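Local coordinates for response regulator receiver domain protein (CheY-like) (Methylobacillus flagellatus KT, PDB 3I42) that probably acts as a phosphorylation-controlled switch in two-component signalling, as in other CheY-like receiver domains, its own pathway being unknown, at residues L23-T37 with R46-T60. Residues are numbered along the deposited sequence; the frame is centred on the assembly and turned at random.
Sequences LEMLGFQADYVMSGT and RGYDAVFIDLNLPDT
Asp59 turns its carboxylate onto the start of helix 36-45: OD1 takes the backbone N of Gly36 at 2.9 Å on its syn lone pair, while OD2 accepts both Thr37 N (3.0 Å, 165°) and Thr37 OG1 (2.8 Å). Asp59 CG stands between the backbone N and the carbonyl carbon (chi1 52°), which brings both oxygens to the helix end, where the N-H groups of the first turn probably stabilise the negative charge. Ser35, the N-cap, binds Asp38 N through OG. Further along, Tyr48 OH donates to Asp31 OD2 at 2.8 Å, on the anti side, with carboxylate and ring nearly perpendicular. Asp31 OD2 also lies over one face of the Arg46 guanidinium, 3.2 Å from NH1, a salt bridge in which no N-H points at the oxygen. An asparagine in place of Asp31 would probably leave Arg46 without its counter-charge and weaken the hold on the Tyr48 hydroxyl. Inward, both methyls of Leu23 touch the Phe52 ring (CD1 to CE2 3.9 Å), and Ala50 CB meets the Phe28 ring edge. Strands 28-33 and 50-54 flank strand 4-9 in the parallel receiver sheet, joined by helix 36-45; Phe52 also meets Phe19 of helix 13-25, and Phe28 reaches Leu116 of helix 109-119.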
ATOM      1  N   LEU A  23       3.692  21.677   6.120  1.00 34.67           N
ATOM      2  CA  LEU A  23       2.661  21.029   6.929  1.00 34.91           C
ATOM      3  C   LEU A  23       1.903  22.096   7.714  1.00 36.19           C
ATOM      4  O   LEU A  23       0.666  22.054   7.818  1.00 36.70           O
ATOM      5  CB  LEU A  23       3.263  19.988   7.899  1.00 34.14           C
ATOM      6  CG  LEU A  23       3.827  18.698   7.287  1.00 33.40           C
ATOM      7  CD1 LEU A  23       4.455  17.830   8.325  1.00 34.08           C
ATOM      8  CD2 LEU A  23       2.723  17.917   6.616  1.00 28.85           C
ATOM      9  N   GLU A  24       2.645  23.043   8.272  1.00 37.05           N
ATOM     10  CA  GLU A  24       2.046  24.134   9.031  1.00 40.05           C
ATOM     11  C   GLU A  24       1.135  25.036   8.183  1.00 41.01           C
ATOM     12  O   GLU A  24       0.039  25.388   8.594  1.00 41.04           O
ATOM     13  CB  GLU A  24       3.137  24.948   9.699  1.00 40.09           C
ATOM     14  CG  GLU A  24       3.728  24.216  10.886  1.00 44.16           C
ATOM     15  CD  GLU A  24       4.857  24.999  11.545  1.00 49.04           C
ATOM     16  OE1 GLU A  24       5.466  25.874  10.864  1.00 51.41           O
ATOM     17  OE2 GLU A  24       5.134  24.744  12.746  1.00 50.63           O
ATOM     18  N   MET A  25       1.572  25.365   6.979  1.00 42.52           N
ATOM     19  CA  MET A  25       0.710  26.097   6.055  1.00 44.03           C
ATOM     20  C   MET A  25      -0.589  25.353   5.770  1.00 44.68           C
ATOM     21  O   MET A  25      -1.581  25.962   5.381  1.00 45.00           O
ATOM     22  CB  MET A  25       1.440  26.339   4.746  1.00 44.13           C
ATOM     23  CG  MET A  25       2.365  27.550   4.739  1.00 46.30           C
ATOM     24  SD  MET A  25       2.963  27.789   3.048  1.00 50.45           S
ATOM     25  CE  MET A  25       1.516  27.346   2.165  1.00 45.83           C
ATOM     26  N   LEU A  26      -0.588  24.029   5.931  1.00 45.21           N
ATOM     27  CA  LEU A  26      -1.786  23.241   5.631  1.00 45.27           C
ATOM     28  C   LEU A  26      -2.578  22.944   6.886  1.00 45.85           C
ATOM     29  O   LEU A  26      -3.577  22.242   6.817  1.00 46.84           O
ATOM     30  CB  LEU A  26      -1.436  21.949   4.902  1.00 45.01           C
ATOM     31  CG  LEU A  26      -1.102  22.025   3.407  1.00 44.96           C
ATOM     32  CD1 LEU A  26      -0.206  20.839   2.962  1.00 41.63           C
ATOM     33  CD2 LEU A  26      -2.368  22.093   2.559  1.00 43.44           C
ATOM     34  N   GLY A  27      -2.137  23.479   8.026  1.00 46.25           N
ATOM     35  CA  GLY A  27      -2.896  23.377   9.292  1.00 47.00           C
ATOM     36  C   GLY A  27      -2.505  22.286  10.298  1.00 47.19           C
ATOM     37  O   GLY A  27      -3.327  21.868  11.141  1.00 47.60           O
ATOM     38  N   PHE A  28      -1.262  21.815  10.204  1.00 46.60           N
ATOM     39  CA  PHE A  28      -0.734  20.801  11.108  1.00 45.69           C
ATOM     40  C   PHE A  28       0.191  21.468  12.077  1.00 44.81           C
ATOM     41  O   PHE A  28       0.807  22.466  11.742  1.00 44.30           O
ATOM     42  CB  PHE A  28       0.051  19.760  10.312  1.00 45.52           C
ATOM     43  CG  PHE A  28      -0.786  18.644   9.831  1.00 47.89           C
ATOM     44  CD1 PHE A  28      -2.007  18.899   9.186  1.00 52.42           C
ATOM     45  CD2 PHE A  28      -0.402  17.325  10.052  1.00 48.30           C
ATOM     46  CE1 PHE A  28      -2.834  17.835   8.749  1.00 52.98           C
ATOM     47  CE2 PHE A  28      -1.189  16.267   9.627  1.00 49.32           C
ATOM     48  CZ  PHE A  28      -2.410  16.506   8.975  1.00 53.41           C
ATOM     49  N   GLN A  29       0.307  20.922  13.276  1.00 44.14           N
ATOM     50  CA  GLN A  29       1.494  21.207  14.075  1.00 43.80           C
ATOM     51  C   GLN A  29       2.487  20.080  13.789  1.00 42.12           C
ATOM     52  O   GLN A  29       2.084  18.919  13.721  1.00 41.83           O
ATOM     53  CB  GLN A  29       1.169  21.265  15.571  1.00 44.70           C
ATOM     54  CG  GLN A  29       2.250  21.993  16.387  1.00 49.17           C
ATOM     55  CD  GLN A  29       2.586  21.293  17.712  1.00 55.85           C
ATOM     56  OE1 GLN A  29       1.760  21.256  18.641  1.00 56.27           O
ATOM     57  NE2 GLN A  29       3.816  20.748  17.806  1.00 56.71           N
ATOM     58  N   ALA A  30       3.766  20.411  13.638  1.00 40.21           N
ATOM     59  CA  ALA A  30       4.757  19.438  13.193  1.00 39.34           C
ATOM     60  C   ALA A  30       6.077  19.579  13.916  1.00 38.91           C
ATOM     61  O   ALA A  30       6.573  20.687  14.025  1.00 39.74           O
ATOM     62  CB  ALA A  30       4.982  19.570  11.695  1.00 38.95           C
ATOM     63  N   ASP A  31       6.624  18.461  14.421  1.00 37.65           N
ATOM     64  CA  ASP A  31       8.010  18.383  14.915  1.00 36.01           C
ATOM     65  C   ASP A  31       8.824  17.577  13.934  1.00 34.00           C
ATOM     66  O   ASP A  31       8.301  16.777  13.161  1.00 32.65           O
ATOM     67  CB  ASP A  31       8.115  17.647  16.263  1.00 37.04           C
ATOM     68  CG  ASP A  31       7.072  18.098  17.276  1.00 40.06           C
ATOM     69  OD1 ASP A  31       6.605  19.251  17.178  1.00 43.14           O
ATOM     70  OD2 ASP A  31       6.724  17.298  18.179  1.00 44.52           O
ATOM     71  N   TYR A  32      10.120  17.749  14.008  1.00 32.82           N
ATOM     72  CA  TYR A  32      10.987  16.906  13.248  1.00 32.88           C
ATOM     73  C   TYR A  32      12.085  16.346  14.148  1.00 33.17           C
ATOM     74  O   TYR A  32      12.480  16.977  15.130  1.00 33.00           O
ATOM     75  CB  TYR A  32      11.550  17.643  12.032  1.00 32.65           C
ATOM     76  CG  TYR A  32      12.639  18.692  12.271  1.00 34.41           C
ATOM     77  CD1 TYR A  32      13.983  18.319  12.384  1.00 36.85           C
ATOM     78  CD2 TYR A  32      12.324  20.071  12.309  1.00 36.33           C
ATOM     79  CE1 TYR A  32      14.983  19.274  12.585  1.00 38.05           C
ATOM     80  CE2 TYR A  32      13.307  21.046  12.516  1.00 35.97           C
ATOM     81  CZ  TYR A  32      14.639  20.633  12.649  1.00 40.79           C
ATOM     82  OH  TYR A  32      15.635  21.566  12.832  1.00 42.90           O
ATOM     83  N   VAL A  33      12.567  15.165  13.796  1.00 32.66           N
ATOM     84  CA  VAL A  33      13.732  14.597  14.425  1.00 33.18           C
ATOM     85  C   VAL A  33      14.612  14.140  13.298  1.00 33.80           C
ATOM     86  O   VAL A  33      14.143  13.994  12.174  1.00 34.25           O
ATOM     87  CB  VAL A  33      13.349  13.403  15.344  1.00 32.72           C
ATOM     88  CG1 VAL A  33      12.660  13.903  16.567  1.00 30.35           C
ATOM     89  CG2 VAL A  33      12.474  12.432  14.597  1.00 31.58           C
ATOM     90  N   MET A  34      15.883  13.907  13.580  1.00 34.93           N
ATOM     91  CA  MET A  34      16.851  13.673  12.494  1.00 35.97           C
ATOM     92  C   MET A  34      17.434  12.240  12.453  1.00 36.05           C
ATOM     93  O   MET A  34      18.367  11.966  11.700  1.00 37.27           O
ATOM     94  CB  MET A  34      17.945  14.758  12.507  1.00 36.06           C
ATOM     95  CG  MET A  34      17.447  16.169  12.064  1.00 39.07           C
ATOM     96  SD  MET A  34      18.682  17.543  12.261  1.00 43.36           S
ATOM     97  CE  MET A  34      18.526  17.867  14.013  1.00 40.83           C
ATOM     98  N   SER A  35      16.861  11.317  13.223  1.00 35.85           N
ATOM     99  CA  SER A  35      17.323   9.908  13.236  1.00 35.59           C
ATOM    100  C   SER A  35      16.211   8.975  13.670  1.00 34.77           C
ATOM    101  O   SER A  35      15.240   9.402  14.326  1.00 34.39           O
ATOM    102  CB  SER A  35      18.533   9.724  14.177  1.00 35.34           C
ATOM    103  OG  SER A  35      18.164  10.008  15.525  1.00 35.04           O
ATOM    104  N   GLY A  36      16.368   7.699  13.319  1.00 34.58           N
ATOM    105  CA  GLY A  36      15.457   6.652  13.796  1.00 34.95           C
ATOM    106  C   GLY A  36      15.367   6.618  15.314  1.00 35.24           C
ATOM    107  O   GLY A  36      14.272   6.593  15.870  1.00 34.84           O
ATOM    108  N   THR A  37      16.520   6.649  15.995  1.00 36.29           N
ATOM    109  CA  THR A  37      16.568   6.651  17.487  1.00 37.50           C
ATOM    110  C   THR A  37      15.725   7.759  18.079  1.00 37.51           C
ATOM    111  O   THR A  37      14.957   7.535  19.018  1.00 37.36           O
ATOM    112  CB  THR A  37      17.992   6.885  18.018  1.00 37.51           C
ATOM    113  OG1 THR A  37      18.922   6.399  17.064  1.00 40.18           O
ATOM    114  CG2 THR A  37      18.220   6.177  19.352  1.00 38.88           C
ATOM    115  N   ARG A  46       5.323  11.341  22.955  1.00 54.88           N
ATOM    116  CA  ARG A  46       4.205  12.083  22.355  1.00 53.96           C
ATOM    117  C   ARG A  46       3.468  11.238  21.319  1.00 52.75           C
ATOM    118  O   ARG A  46       4.068  10.374  20.673  1.00 53.30           O
ATOM    119  CB  ARG A  46       4.687  13.373  21.681  1.00 54.39           C
ATOM    120  CG  ARG A  46       5.884  14.086  22.333  1.00 57.00           C
ATOM    121  CD  ARG A  46       5.703  15.620  22.312  1.00 61.61           C
ATOM    122  NE  ARG A  46       4.996  16.105  21.110  1.00 67.17           N
ATOM    123  CZ  ARG A  46       4.567  17.359  20.913  1.00 68.86           C
ATOM    124  NH1 ARG A  46       3.942  17.667  19.780  1.00 69.99           N
ATOM    125  NH2 ARG A  46       4.756  18.307  21.834  1.00 68.90           N
ATOM    126  N   GLY A  47       2.172  11.498  21.156  1.00 50.95           N
ATOM    127  CA  GLY A  47       1.354  10.828  20.132  1.00 48.41           C
ATOM    128  C   GLY A  47       1.273  11.709  18.897  1.00 46.26           C
ATOM    129  O   GLY A  47       1.313  12.936  18.999  1.00 46.86           O
ATOM    130  N   TYR A  48       1.190  11.087  17.733  1.00 43.71           N
ATOM    131  CA  TYR A  48       1.113  11.803  16.479  1.00 40.77           C
ATOM    132  C   TYR A  48       0.031  11.211  15.640  1.00 40.10           C
ATOM    133  O   TYR A  48      -0.222  10.017  15.701  1.00 40.04           O
ATOM    134  CB  TYR A  48       2.437  11.719  15.737  1.00 40.35           C
ATOM    135  CG  TYR A  48       3.525  12.472  16.445  1.00 37.90           C
ATOM    136  CD1 TYR A  48       3.626  13.869  16.328  1.00 36.94           C
ATOM    137  CD2 TYR A  48       4.439  11.810  17.254  1.00 36.33           C
ATOM    138  CE1 TYR A  48       4.619  14.578  17.002  1.00 37.79           C
ATOM    139  CE2 TYR A  48       5.438  12.512  17.945  1.00 36.36           C
ATOM    140  CZ  TYR A  48       5.530  13.880  17.810  1.00 36.99           C
ATOM    141  OH  TYR A  48       6.527  14.570  18.473  1.00 40.05           O
ATOM    142  N   ASP A  49      -0.607  12.051  14.838  1.00 38.59           N
ATOM    143  CA  ASP A  49      -1.595  11.582  13.899  1.00 37.59           C
ATOM    144  C   ASP A  49      -0.942  11.057  12.624  1.00 36.00           C
ATOM    145  O   ASP A  49      -1.462  10.140  11.998  1.00 34.21           O
ATOM    146  CB  ASP A  49      -2.565  12.726  13.560  1.00 38.49           C
ATOM    147  CG  ASP A  49      -3.267  13.284  14.809  1.00 41.38           C
ATOM    148  OD1 ASP A  49      -4.218  12.630  15.293  1.00 44.64           O
ATOM    149  OD2 ASP A  49      -2.854  14.354  15.309  1.00 41.87           O
ATOM    150  N   ALA A  50       0.170  11.688  12.222  1.00 34.38           N
ATOM    151  CA  ALA A  50       0.874  11.319  10.986  1.00 32.52           C
ATOM    152  C   ALA A  50       2.374  11.380  11.212  1.00 30.96           C
ATOM    153  O   ALA A  50       2.877  12.297  11.842  1.00 30.03           O
ATOM    154  CB  ALA A  50       0.485  12.240   9.841  1.00 32.78           C
ATOM    155  N   VAL A  51       3.077  10.380  10.702  1.00 29.63           N
ATOM    156  CA  VAL A  51       4.522  10.315  10.837  1.00 28.37           C
ATOM    157  C   VAL A  51       5.104  10.189   9.431  1.00 27.61           C
ATOM    158  O   VAL A  51       4.747   9.261   8.691  1.00 27.38           O
ATOM    159  CB  VAL A  51       4.954   9.117  11.747  1.00 28.66           C
ATOM    160  CG1 VAL A  51       6.478   8.981  11.839  1.00 26.54           C
ATOM    161  CG2 VAL A  51       4.334   9.240  13.153  1.00 29.34           C
ATOM    162  N   PHE A  52       5.983  11.119   9.059  1.00 26.56           N
ATOM    163  CA  PHE A  52       6.587  11.122   7.705  1.00 26.91           C
ATOM    164  C   PHE A  52       8.000  10.648   7.808  1.00 27.07           C
ATOM    165  O   PHE A  52       8.801  11.269   8.513  1.00 25.99           O
ATOM    166  CB  PHE A  52       6.566  12.510   7.044  1.00 26.71           C
ATOM    167  CG  PHE A  52       5.179  13.056   6.865  1.00 28.96           C
ATOM    168  CD1 PHE A  52       4.525  12.918   5.653  1.00 29.55           C
ATOM    169  CD2 PHE A  52       4.544  13.710   7.919  1.00 28.02           C
ATOM    170  CE1 PHE A  52       3.252  13.395   5.474  1.00 28.98           C
ATOM    171  CE2 PHE A  52       3.255  14.206   7.776  1.00 29.17           C
ATOM    172  CZ  PHE A  52       2.594  14.037   6.548  1.00 28.71           C
ATOM    173  N   ILE A  53       8.298   9.540   7.129  1.00 27.22           N
ATOM    174  CA  ILE A  53       9.608   8.900   7.277  1.00 28.90           C
ATOM    175  C   ILE A  53      10.367   8.892   5.960  1.00 30.32           C
ATOM    176  O   ILE A  53       9.928   8.268   5.001  1.00 30.79           O
ATOM    177  CB  ILE A  53       9.481   7.440   7.816  1.00 28.42           C
ATOM    178  CG1 ILE A  53       8.882   7.422   9.217  1.00 28.03           C
ATOM    179  CG2 ILE A  53      10.847   6.753   7.875  1.00 29.13           C
ATOM    180  CD1 ILE A  53       8.182   6.122   9.552  1.00 25.85           C
ATOM    181  N   ASP A  54      11.504   9.585   5.921  1.00 32.61           N
ATOM    182  CA  ASP A  54      12.447   9.444   4.836  1.00 35.22           C
ATOM    183  C   ASP A  54      12.936   8.012   4.782  1.00 36.15           C
ATOM    184  O   ASP A  54      13.211   7.395   5.818  1.00 36.81           O
ATOM    185  CB  ASP A  54      13.616  10.407   5.032  1.00 36.89           C
ATOM    186  CG  ASP A  54      14.400  10.657   3.737  1.00 41.37           C
ATOM    187  OD1 ASP A  54      14.913   9.690   3.115  1.00 43.47           O
ATOM    188  OD2 ASP A  54      14.494  11.839   3.339  1.00 46.57           O
ATOM    189  N   LEU A  55      13.032   7.449   3.588  1.00 37.04           N
ATOM    190  CA  LEU A  55      13.376   6.041   3.506  1.00 38.48           C
ATOM    191  C   LEU A  55      14.881   5.817   3.675  1.00 40.11           C
ATOM    192  O   LEU A  55      15.323   4.671   3.861  1.00 40.82           O
ATOM    193  CB  LEU A  55      12.848   5.405   2.214  1.00 38.14           C
ATOM    194  CG  LEU A  55      11.340   5.271   2.077  1.00 36.84           C
ATOM    195  CD1 LEU A  55      10.997   4.475   0.822  1.00 37.50           C
ATOM    196  CD2 LEU A  55      10.676   4.621   3.281  1.00 36.96           C
ATOM    197  N   ASN A  56      15.646   6.915   3.647  1.00 40.79           N
ATOM    198  CA  ASN A  56      17.099   6.914   3.782  1.00 41.51           C
ATOM    199  C   ASN A  56      17.482   7.644   5.038  1.00 40.36           C
ATOM    200  O   ASN A  56      17.460   8.853   5.062  1.00 40.75           O
ATOM    201  CB  ASN A  56      17.732   7.707   2.632  1.00 42.76           C
ATOM    202  CG  ASN A  56      17.761   6.946   1.315  1.00 46.80           C
ATOM    203  OD1 ASN A  56      18.012   5.734   1.281  1.00 51.84           O
ATOM    204  ND2 ASN A  56      17.537   7.671   0.207  1.00 51.36           N
ATOM    205  N   LEU A  57      17.859   6.939   6.085  1.00 39.61           N
ATOM    206  CA  LEU A  57      18.146   7.613   7.336  1.00 39.26           C
ATOM    207  C   LEU A  57      19.589   7.329   7.775  1.00 39.63           C
ATOM    208  O   LEU A  57      20.197   6.393   7.270  1.00 39.37           O
ATOM    209  CB  LEU A  57      17.124   7.200   8.388  1.00 38.42           C
ATOM    210  CG  LEU A  57      15.748   7.833   8.243  1.00 37.73           C
ATOM    211  CD1 LEU A  57      14.768   7.116   9.158  1.00 34.44           C
ATOM    212  CD2 LEU A  57      15.822   9.345   8.577  1.00 35.29           C
ATOM    213  N   PRO A  58      20.156   8.163   8.675  1.00 39.61           N
ATOM    214  CA  PRO A  58      21.546   7.870   8.976  1.00 40.31           C
ATOM    215  C   PRO A  58      21.717   6.490   9.663  1.00 41.19           C
ATOM    216  O   PRO A  58      22.603   5.717   9.269  1.00 41.19           O
ATOM    217  CB  PRO A  58      21.967   9.012   9.916  1.00 40.52           C
ATOM    218  CG  PRO A  58      20.800   9.999   9.936  1.00 39.69           C
ATOM    219  CD  PRO A  58      19.606   9.270   9.489  1.00 39.50           C
ATOM    220  N   ASP A  59      20.852   6.174  10.628  1.00 40.76           N
ATOM    221  CA  ASP A  59      21.036   5.005  11.504  1.00 41.36           C
ATOM    222  C   ASP A  59      20.153   3.782  11.170  1.00 41.32           C
ATOM    223  O   ASP A  59      20.119   2.816  11.951  1.00 41.01           O
ATOM    224  CB  ASP A  59      20.773   5.414  12.970  1.00 41.14           C
ATOM    225  CG  ASP A  59      19.413   6.123  13.153  1.00 42.71           C
ATOM    226  OD1 ASP A  59      18.811   6.595  12.143  1.00 42.31           O
ATOM    227  OD2 ASP A  59      18.953   6.223  14.311  1.00 42.82           O
ATOM    228  N   THR A  60      19.433   3.822  10.043  1.00 40.71           N
ATOM    229  CA  THR A  60      18.404   2.806   9.777  1.00 40.10           C
ATOM    230  C   THR A  60      17.779   3.039   8.429  1.00 39.31           C
ATOM    231  O   THR A  60      17.905   4.134   7.882  1.00 40.00           O
ATOM    232  CB  THR A  60      17.277   2.827  10.884  1.00 40.22           C
ATOM    233  OG1 THR A  60      16.317   1.799  10.624  1.00 40.20           O
ATOM    234  CG2 THR A  60      16.540   4.219  10.963  1.00 40.52           C
TER